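Local structure of AimR transcriptional regulator (Bacillus phage phi3T, 5ZVV) at residues S82-D87 against K190-M195; Q90-T95 against L119-N124; L362-L367 against E375-I380. The protein switches on transcription of the phage aimX locus as a homodimer, apparently favouring lytic growth until the arbitrium peptide turns it into an inactive monomer. All blocks are in the same frame, centred on the assembly; numbering follows the deposited sequence.

Contact 1: S82-D87 against K190-M195; sequences SVEYSD and KSRVSM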
loop_
_atom_site.group_PDB
_atom_site.type_symbol
_atom_site.label_atom_id
_atom_site.label_comp_id
_atom_site.label_asym_id
_atom_site.label_seq_id
_atom_site.Cartn_x
_atom_site.Cartn_y
_atom_site.Cartn_z
ATOM N N SER A 82 16.982 22.637 -16.540
ATOM C CA SER A 82 17.565 23.238 -15.346
ATOM C C SER A 82 16.762 22.887 -14.101
ATOM O O SER A 82 17.340 22.665 -13.032
ATOM C CB SER A 82 17.668 24.754 -15.508
ATOM O OG SER A 82 16.465 25.397 -15.131
ATOM N N VAL A 83 15.430 22.823 -14.211
ATOM C CA VAL A 83 14.649 22.478 -13.026
ATOM C C VAL A 83 14.889 21.024 -12.640
ATOM O O VAL A 83 14.962 20.693 -11.446
ATOM C CB VAL A 83 13.149 22.788 -13.222
ATOM C CG1 VAL A 83 12.410 21.657 -13.928
ATOM C CG2 VAL A 83 12.497 23.078 -11.875
ATOM N N GLU A 84 15.062 20.139 -13.631
ATOM C CA GLU A 84 15.331 18.743 -13.292
ATOM C C GLU A 84 16.708 18.578 -12.658
ATOM O O GLU A 84 16.859 17.874 -11.649
ATOM C CB GLU A 84 15.196 17.848 -14.527
ATOM C CG GLU A 84 15.832 16.459 -14.371
ATOM C CD GLU A 84 15.267 15.642 -13.210
ATOM O OE1 GLU A 84 14.211 16.009 -12.650
ATOM O OE2 GLU A 84 15.885 14.616 -12.855
ATOM N N TYR A 85 17.730 19.212 -13.236
ATOM C CA TYR A 85 19.067 19.125 -12.657
ATOM C C TYR A 85 19.103 19.734 -11.260
ATOM O O TYR A 85 19.744 19.192 -10.352
ATOM C CB TYR A 85 20.083 19.813 -13.572
ATOM C CG TYR A 85 21.523 19.482 -13.251
ATOM C CD1 TYR A 85 22.046 18.226 -13.532
ATOM C CD2 TYR A 85 22.362 20.428 -12.677
ATOM C CE1 TYR A 85 23.362 17.919 -13.245
ATOM C CE2 TYR A 85 23.680 20.131 -12.386
ATOM C CZ TYR A 85 24.174 18.878 -12.672
ATOM O OH TYR A 85 25.486 18.578 -12.383
ATOM N N SER A 86 18.410 20.857 -11.066
ATOM C CA SER A 86 18.384 21.483 -9.749
ATOM C C SER A 86 17.716 20.578 -8.726
ATOM O O SER A 86 18.218 20.414 -7.609
ATOM C CB SER A 86 17.670 22.833 -9.824
ATOM O OG SER A 86 17.738 23.517 -8.585
ATOM N N ASP A 87 16.592 19.957 -9.097
ATOM C CA ASP A 87 15.860 19.160 -8.120
ATOM C C ASP A 87 16.569 17.844 -7.815
ATOM O O ASP A 87 16.536 17.373 -6.672
ATOM C CB ASP A 87 14.438 18.893 -8.602
ATOM C CG ASP A 87 13.614 18.162 -7.568
ATOM O OD1 ASP A 87 13.196 18.805 -6.583
ATOM O OD2 ASP A 87 13.404 16.940 -7.727
ATOM N N LYS A 190 16.312 8.063 -15.409
ATOM C CA LYS A 190 16.848 6.717 -15.240
ATOM C C LYS A 190 17.609 6.595 -13.928
ATOM O O LYS A 190 17.420 5.633 -13.176
ATOM C CB LYS A 190 17.751 6.349 -16.420
ATOM C CG LYS A 190 17.019 5.858 -17.664
ATOM C CD LYS A 190 18.015 5.492 -18.758
ATOM C CE LYS A 190 17.321 5.067 -20.043
ATOM N NZ LYS A 190 18.302 4.868 -21.148
ATOM N N SER A 191 18.476 7.564 -13.633
ATOM C CA SER A 191 19.211 7.514 -12.372
ATOM C C SER A 191 18.264 7.567 -11.177
ATOM O O SER A 191 18.431 6.810 -10.208
ATOM C CB SER A 191 20.231 8.650 -12.317
ATOM O OG SER A 191 19.590 9.913 -12.361
ATOM N N ARG A 192 17.253 8.443 -11.235
ATOM C CA ARG A 192 16.259 8.512 -10.162
ATOM C C ARG A 192 15.625 7.150 -9.900
ATOM O O ARG A 192 15.683 6.618 -8.780
ATOM C CB ARG A 192 15.174 9.533 -10.513
ATOM C CG ARG A 192 15.574 10.999 -10.447
ATOM C CD ARG A 192 14.372 11.852 -10.830
ATOM N NE ARG A 192 14.627 13.288 -10.811
ATOM C CZ ARG A 192 14.416 14.072 -9.758
ATOM N NH1 ARG A 192 13.963 13.557 -8.623
ATOM N NH2 ARG A 192 14.665 15.370 -9.839
ATOM N N VAL A 193 15.006 6.570 -10.933
ATOM C CA VAL A 193 14.326 5.288 -10.774
ATOM C C VAL A 193 15.303 4.208 -10.332
ATOM O O VAL A 193 14.947 3.320 -9.547
ATOM C CB VAL A 193 13.607 4.910 -12.084
ATOM C CG1 VAL A 193 12.932 3.550 -11.953
ATOM C CG2 VAL A 193 12.591 5.983 -12.449
ATOM N N SER A 194 16.550 4.273 -10.804
ATOM C CA SER A 194 17.555 3.303 -10.383
ATOM C C SER A 194 17.771 3.360 -8.879
ATOM O O SER A 194 17.829 2.323 -8.210
ATOM C CB SER A 194 18.870 3.545 -11.123
ATOM O OG SER A 194 18.881 2.890 -12.378
HETATM N N MSE A 195 17.892 4.564 -8.326
HETATM C CA MSE A 195 18.094 4.664 -6.886
HETATM C C MSE A 195 16.872 4.189 -6.106
HETATM O O MSE A 195 17.001 3.451 -5.113
HETATM C CB MSE A 195 18.456 6.095 -6.488
HETATM C CG MSE A 195 19.923 6.403 -6.726
HETATM SE SE MSE A 195 21.038 4.846 -6.293
HETATM C CE MSE A 195 20.658 4.724 -4.376
HETATM O O HOH W 1 14.110 14.786 -5.793
#
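NH2 of Arg192 is gripped by two carboxylates. It gives one hydrogen bond to OE1 of Glu84 (2.9 Å) and one to OD2 of Asp87 (2.9 Å). The tightest bond is next to it: Arg192 NE to Glu84 OE2, at 2.7 Å and almost straight (167°). Arg192 therefore takes Glu84 side-on, with NE on one oxygen and NH2 on the other. The NE bond lies in the guanidinium plane and uses the syn lone pair of OE2. The bond from NH2 to OE1 is less straight (134°), and OE1 is met from above the carboxylate plane. The two flat groups are turned 52° apart. Asp87 is nearly coplanar with the guanidinium and offers OD2 by its anti lone pair. A water bridges OD2 of Asp87 and NH1 of Arg192. The extended chain from CG to NE lets Arg192 span the gap; its CA is 10.7 Å from that of Glu84. All three side chains are buried, so the network probably offsets their charges inside the protein. Glu84 has further partners in Ser188 and Tyr117, and Arg192 NH1 also bonds Tyr157. The network thus joins helix 77-88 to helix 184-203, with Tyr117 of helix 108-124 and Tyr157 of helix 145-161 beside it.

Contact 2: Q90-T95 against L119-N124; sequences QWDTLT and LHRKLN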
loop_
_atom_site.group_PDB
_atom_site.type_symbol
_atom_site.label_atom_id
_atom_site.label_comp_id
_atom_site.label_asym_id
_atom_site.label_seq_id
_atom_site.Cartn_x
_atom_site.Cartn_y
_atom_site.Cartn_z
ATOM N N GLN A 90 18.969 18.355 -5.263
ATOM C CA GLN A 90 18.360 18.849 -4.025
ATOM C C GLN A 90 18.793 20.283 -3.724
ATOM O O GLN A 90 19.008 20.659 -2.569
ATOM C CB GLN A 90 18.656 17.923 -2.841
ATOM C CG GLN A 90 17.964 16.570 -2.934
ATOM C CD GLN A 90 18.359 15.628 -1.811
ATOM O OE1 GLN A 90 19.180 15.969 -0.958
ATOM N NE2 GLN A 90 17.779 14.433 -1.809
ATOM N N TRP A 91 18.918 21.093 -4.777
ATOM C CA TRP A 91 19.152 22.528 -4.630
ATOM C C TRP A 91 17.792 23.218 -4.498
ATOM O O TRP A 91 17.299 23.895 -5.404
ATOM C CB TRP A 91 19.952 23.061 -5.812
ATOM C CG TRP A 91 21.288 22.407 -5.992
ATOM C CD1 TRP A 91 21.983 21.690 -5.062
ATOM C CD2 TRP A 91 22.093 22.413 -7.177
ATOM N NE1 TRP A 91 23.173 21.251 -5.593
ATOM C CE2 TRP A 91 23.266 21.686 -6.889
ATOM C CE3 TRP A 91 21.939 22.965 -8.454
ATOM C CZ2 TRP A 91 24.275 21.489 -7.832
ATOM C CZ3 TRP A 91 22.947 22.773 -9.387
ATOM C CH2 TRP A 91 24.096 22.041 -9.072
ATOM N N ASP A 92 17.195 23.045 -3.313
ATOM C CA ASP A 92 15.778 23.351 -3.119
ATOM C C ASP A 92 15.462 24.822 -3.369
ATOM O O ASP A 92 14.434 25.143 -3.976
ATOM C CB ASP A 92 15.348 22.957 -1.706
ATOM C CG ASP A 92 15.376 21.460 -1.481
ATOM O OD1 ASP A 92 15.239 20.708 -2.468
ATOM O OD2 ASP A 92 15.533 21.035 -0.315
ATOM N N THR A 93 16.316 25.728 -2.888
ATOM C CA THR A 93 16.078 27.157 -3.085
ATOM C C THR A 93 16.057 27.499 -4.571
ATOM O O THR A 93 15.092 28.086 -5.088
ATOM C CB THR A 93 17.159 27.962 -2.356
ATOM O OG1 THR A 93 17.199 27.574 -0.977
ATOM C CG2 THR A 93 16.881 29.455 -2.447
ATOM N N LEU A 94 17.129 27.124 -5.273
ATOM C CA LEU A 94 17.187 27.298 -6.718
ATOM C C LEU A 94 16.018 26.602 -7.402
ATOM O O LEU A 94 15.391 27.173 -8.302
ATOM C CB LEU A 94 18.518 26.763 -7.247
ATOM C CG LEU A 94 18.760 26.846 -8.754
ATOM C CD1 LEU A 94 18.743 28.293 -9.219
ATOM C CD2 LEU A 94 20.076 26.184 -9.115
ATOM N N THR A 95 15.709 25.373 -6.980
ATOM C CA THR A 95 14.624 24.620 -7.603
ATOM C C THR A 95 13.308 25.381 -7.525
ATOM O O THR A 95 12.565 25.451 -8.509
ATOM C CB THR A 95 14.478 23.247 -6.943
ATOM O OG1 THR A 95 15.680 22.487 -7.123
ATOM C CG2 THR A 95 13.307 22.484 -7.548
ATOM N N LEU A 119 4.073 20.513 -7.688
ATOM C CA LEU A 119 3.425 19.435 -6.946
ATOM C C LEU A 119 4.453 18.529 -6.281
ATOM O O LEU A 119 4.288 18.138 -5.119
ATOM C CB LEU A 119 2.523 18.619 -7.872
ATOM C CG LEU A 119 1.292 19.312 -8.457
ATOM C CD1 LEU A 119 0.530 18.352 -9.351
ATOM C CD2 LEU A 119 0.398 19.837 -7.351
ATOM N N HIS A 120 5.514 18.182 -7.013
ATOM C CA HIS A 120 6.599 17.371 -6.466
ATOM C C HIS A 120 7.160 17.993 -5.190
ATOM O O HIS A 120 7.347 17.311 -4.173
ATOM C CB HIS A 120 7.689 17.217 -7.530
ATOM C CG HIS A 120 8.935 16.546 -7.046
ATOM N ND1 HIS A 120 8.924 15.340 -6.381
ATOM C CD2 HIS A 120 10.238 16.901 -7.159
ATOM C CE1 HIS A 120 10.163 14.987 -6.091
ATOM N NE2 HIS A 120 10.979 15.916 -6.552
ATOM N N ARG A 121 7.413 19.302 -5.230
ATOM C CA ARG A 121 7.996 19.993 -4.087
ATOM C C ARG A 121 7.006 20.097 -2.934
ATOM O O ARG A 121 7.395 19.984 -1.765
ATOM C CB ARG A 121 8.480 21.376 -4.515
ATOM C CG ARG A 121 9.707 21.322 -5.407
ATOM C CD ARG A 121 10.907 20.849 -4.612
ATOM N NE ARG A 121 11.301 21.844 -3.621
ATOM C CZ ARG A 121 11.820 21.557 -2.433
ATOM N NH1 ARG A 121 12.002 20.296 -2.069
ATOM N NH2 ARG A 121 12.142 22.536 -1.600
ATOM N N LYS A 122 5.726 20.319 -3.239
ATOM C CA LYS A 122 4.719 20.328 -2.183
ATOM C C LYS A 122 4.603 18.963 -1.518
ATOM O O LYS A 122 4.317 18.878 -0.318
ATOM C CB LYS A 122 3.369 20.771 -2.744
ATOM C CG LYS A 122 3.313 22.244 -3.115
ATOM C CD LYS A 122 1.963 22.613 -3.706
ATOM C CE LYS A 122 1.919 24.078 -4.100
ATOM N NZ LYS A 122 0.634 24.435 -4.761
ATOM N N LEU A 123 4.826 17.887 -2.277
ATOM C CA LEU A 123 4.868 16.559 -1.675
ATOM C C LEU A 123 6.111 16.388 -0.812
ATOM O O LEU A 123 6.045 15.783 0.264
ATOM C CB LEU A 123 4.814 15.483 -2.759
ATOM C CG LEU A 123 3.455 15.208 -3.404
ATOM C CD1 LEU A 123 3.617 14.300 -4.614
ATOM C CD2 LEU A 123 2.500 14.589 -2.399
ATOM N N ASN A 124 7.254 16.913 -1.270
ATOM C CA ASN A 124 8.471 16.843 -0.466
ATOM C C ASN A 124 8.279 17.507 0.893
ATOM O O ASN A 124 8.725 16.980 1.919
ATOM C CB ASN A 124 9.640 17.496 -1.208
ATOM C CG ASN A 124 9.984 16.788 -2.506
ATOM O OD1 ASN A 124 10.637 17.363 -3.379
ATOM N ND2 ASN A 124 9.545 15.539 -2.643
#
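Arg121 folds back at chi2 (-69°) and chi3 (-68°), and this bend lays its guanidinium against the side chain of Asp92. The two flat groups are stacked, with planes 15° apart. OD1 of Asp92 lies over one face of the guanidinium, toward its rim and 3.3 Å from NH1 of Arg121. No N-H points at this oxygen. The salt bridge is one of charge alone, without a hydrogen bond. The closest approach is CB of Asp92 to NH2 of Arg121, at 3.2 Å. Thr95 adds an apolar touch, its CG2 methyl coming 4.1 Å from CD of Arg121. The hydroxyl of Thr95 turns back to its own helix: OG1 donates to the carbonyl O of Trp91 at 2.7 Å, from above the carbonyl plane. That carbonyl also takes the backbone N-H of Thr95, so two bonds hold the first turn. On the other helix, NH1 of Arg121 has a weak bond to OD1 of Asn124 (3.5 Å). The stronger partner of Arg121 is Asp96, which forms a salt bridge with NE. The two acids thus hold the group by different means, Asp96 at NE and Asp92 over a face. Gln90, just past the end of helix 77-88, has positive phi and completes a Schellman motif. Trp91 is the N-cap of the next helix. The contact joins the start of helix 92-103 to the end of helix 108-124, as expected where successive helices pack in the all-helical, TPR-related fold of this family.

Contact 3: L362-L367 against E375-I380; sequences LPLLQL and ELLNLI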
loop_
_atom_site.group_PDB
_atom_site.type_symbol
_atom_site.label_atom_id
_atom_site.label_comp_id
_atom_site.label_asym_id
_atom_site.label_seq_id
_atom_site.Cartn_x
_atom_site.Cartn_y
_atom_site.Cartn_z
ATOM N N LEU A 362 19.617 -8.592 12.911
ATOM C CA LEU A 362 20.356 -8.157 14.098
ATOM C C LEU A 362 19.913 -8.911 15.344
ATOM O O LEU A 362 20.752 -9.589 15.964
ATOM C CB LEU A 362 20.234 -6.638 14.269
ATOM C CG LEU A 362 21.048 -5.731 13.357
ATOM C CD1 LEU A 362 20.717 -4.281 13.655
ATOM C CD2 LEU A 362 22.517 -5.995 13.572
ATOM N N PRO A 363 18.641 -8.861 15.762
ATOM C CA PRO A 363 18.258 -9.672 16.928
ATOM C C PRO A 363 18.295 -11.162 16.644
ATOM O O PRO A 363 18.706 -11.942 17.515
ATOM C CB PRO A 363 16.841 -9.179 17.249
ATOM C CG PRO A 363 16.329 -8.669 15.963
ATOM C CD PRO A 363 17.498 -8.067 15.264
ATOM N N LEU A 364 17.888 -11.577 15.441
ATOM C CA LEU A 364 17.906 -12.996 15.094
ATOM C C LEU A 364 19.297 -13.590 15.281
ATOM O O LEU A 364 19.459 -14.605 15.970
ATOM C CB LEU A 364 17.420 -13.190 13.658
ATOM C CG LEU A 364 15.938 -12.889 13.430
ATOM C CD1 LEU A 364 15.588 -12.990 11.954
ATOM C CD2 LEU A 364 15.076 -13.832 14.255
ATOM N N LEU A 365 20.316 -12.961 14.682
ATOM C CA LEU A 365 21.692 -13.399 14.904
ATOM C C LEU A 365 22.004 -13.484 16.391
ATOM O O LEU A 365 22.606 -14.461 16.854
ATOM C CB LEU A 365 22.675 -12.450 14.214
ATOM C CG LEU A 365 22.798 -12.508 12.689
ATOM C CD1 LEU A 365 23.637 -11.344 12.181
ATOM C CD2 LEU A 365 23.392 -13.835 12.238
ATOM N N GLN A 366 21.578 -12.480 17.158
ATOM C CA GLN A 366 21.823 -12.512 18.593
ATOM C C GLN A 366 21.056 -13.651 19.249
ATOM O O GLN A 366 21.573 -14.314 20.154
ATOM C CB GLN A 366 21.452 -11.168 19.219
ATOM C CG GLN A 366 22.032 -10.964 20.602
ATOM C CD GLN A 366 23.547 -11.014 20.616
ATOM O OE1 GLN A 366 24.204 -10.649 19.640
ATOM N NE2 GLN A 366 24.112 -11.475 21.727
ATOM N N LEU A 367 19.828 -13.907 18.792
ATOM C CA LEU A 367 19.112 -15.088 19.261
ATOM C C LEU A 367 19.831 -16.364 18.850
ATOM O O LEU A 367 19.777 -17.367 19.571
ATOM C CB LEU A 367 17.678 -15.085 18.730
ATOM C CG LEU A 367 16.725 -14.046 19.327
ATOM C CD1 LEU A 367 15.358 -14.128 18.666
ATOM C CD2 LEU A 367 16.600 -14.231 20.831
ATOM N N GLU A 375 16.405 -22.999 12.498
ATOM C CA GLU A 375 15.322 -23.136 11.529
ATOM C C GLU A 375 14.143 -22.240 11.889
ATOM O O GLU A 375 13.559 -21.586 11.014
ATOM C CB GLU A 375 14.890 -24.599 11.433
ATOM C CG GLU A 375 15.854 -25.467 10.641
ATOM C CD GLU A 375 15.548 -26.945 10.764
ATOM O OE1 GLU A 375 15.385 -27.426 11.905
ATOM O OE2 GLU A 375 15.463 -27.624 9.718
ATOM N N LEU A 376 13.782 -22.190 13.174
ATOM C CA LEU A 376 12.746 -21.260 13.614
ATOM C C LEU A 376 13.158 -19.819 13.347
ATOM O O LEU A 376 12.336 -19.001 12.916
ATOM C CB LEU A 376 12.442 -21.468 15.097
ATOM C CG LEU A 376 11.890 -22.841 15.484
ATOM C CD1 LEU A 376 11.412 -22.843 16.927
ATOM C CD2 LEU A 376 10.769 -23.252 14.543
ATOM N N LEU A 377 14.431 -19.492 13.585
ATOM C CA LEU A 377 14.917 -18.148 13.295
ATOM C C LEU A 377 14.825 -17.837 11.807
ATOM O O LEU A 377 14.455 -16.723 11.420
ATOM C CB LEU A 377 16.354 -17.992 13.787
ATOM C CG LEU A 377 16.577 -18.157 15.290
ATOM C CD1 LEU A 377 18.051 -18.024 15.621
ATOM C CD2 LEU A 377 15.755 -17.146 16.074
ATOM N N ASN A 378 15.156 -18.814 10.956
ATOM C CA ASN A 378 15.036 -18.611 9.517
ATOM C C ASN A 378 13.586 -18.421 9.097
ATOM O O ASN A 378 13.310 -17.684 8.143
ATOM C CB ASN A 378 15.657 -19.788 8.764
ATOM C CG ASN A 378 17.171 -19.775 8.812
ATOM O OD1 ASN A 378 17.793 -18.713 8.860
ATOM N ND2 ASN A 378 17.776 -20.959 8.799
ATOM N N LEU A 379 12.649 -19.073 9.788
ATOM C CA LEU A 379 11.239 -18.835 9.499
ATOM C C LEU A 379 10.799 -17.450 9.959
ATOM O O LEU A 379 9.940 -16.830 9.321
ATOM C CB LEU A 379 10.377 -19.914 10.155
ATOM C CG LEU A 379 10.570 -21.343 9.642
ATOM C CD1 LEU A 379 9.749 -22.319 10.470
ATOM C CD2 LEU A 379 10.205 -21.446 8.167
ATOM N N ILE A 380 11.375 -16.948 11.054
ATOM C CA ILE A 380 11.026 -15.614 11.533
ATOM C C ILE A 380 11.520 -14.542 10.569
ATOM O O ILE A 380 10.848 -13.524 10.369
ATOM C CB ILE A 380 11.583 -15.395 12.954
ATOM C CG1 ILE A 380 10.958 -16.385 13.935
ATOM C CG2 ILE A 380 11.329 -13.968 13.424
ATOM C CD1 ILE A 380 11.616 -16.387 15.295
#
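Leu364 and Leu377 meet without any aromatic ring, amide side chain or carboxylate between them. The flat groups that touch are backbone peptides, and each leucine brings its CD1 methyl to the carbonyl oxygen of the other. CD1 of Leu377 is 3.7 Å from O of Leu364, and CD1 of Leu364 is 3.9 Å from O of Leu377. The CD2 methyls of the same two residues touch each other at 3.8 Å. The two side chains slide past one another in opposite directions, so each ends against the backbone of the facing helix. This close fit goes with the nearest backbone pair of the contact, as the CA atoms of Leu364 and Leu377 are 6.2 Å apart. Two further residues flank the pair. Ile380 places its CG2 branch 3.8 Å from CD2 of Leu364. That branch is anti to the backbone N of Ile380, while CG1 lies beside the N. Leu367 packs with its CB against CD2 of Leu377, at 3.9 Å. CD2 of Leu377 is therefore shared between Leu364 and Leu367, and CD2 of Leu364 between Leu377 and Ile380. The segments 362-367 and 375-380 run antiparallel, with their axes 174° apart in direction. Ile348 of helix 341-353 also touches Leu364. Helix 374-380 faces the dimer partner too: Leu376 packs on Leu376 of the second subunit, Ile380 on Ile380 of that subunit, and Leu379 on its Tyr345. No hydrogen bond or salt bridge crosses between the two segments. The two helices are held to each other here by the close fit and burial of aliphatic side chains.

Contact 1 is in the core. Contact 2 is buried too, but its Asp92 is partly exposed. Contact 3 is buried yet far out, against the second subunit. Their centres lie about 10, 14 and 30 Å from the chain centre, respectively. Contacts 1 and 2 adjoin, with centres about 12 Å apart. Consecutive helices 77-88 and 92-103 link them, and Ser86 OG and Thr95 OG1 are probably hydrogen-bonded. Both rest on a buried arginine between acids. Across the paired segments, contact 1 uses directed bonds and contact 2 a stack of charges. Contact 3 touches neither and has only aliphatic side chains. No second chain reaches contacts 1 and 2.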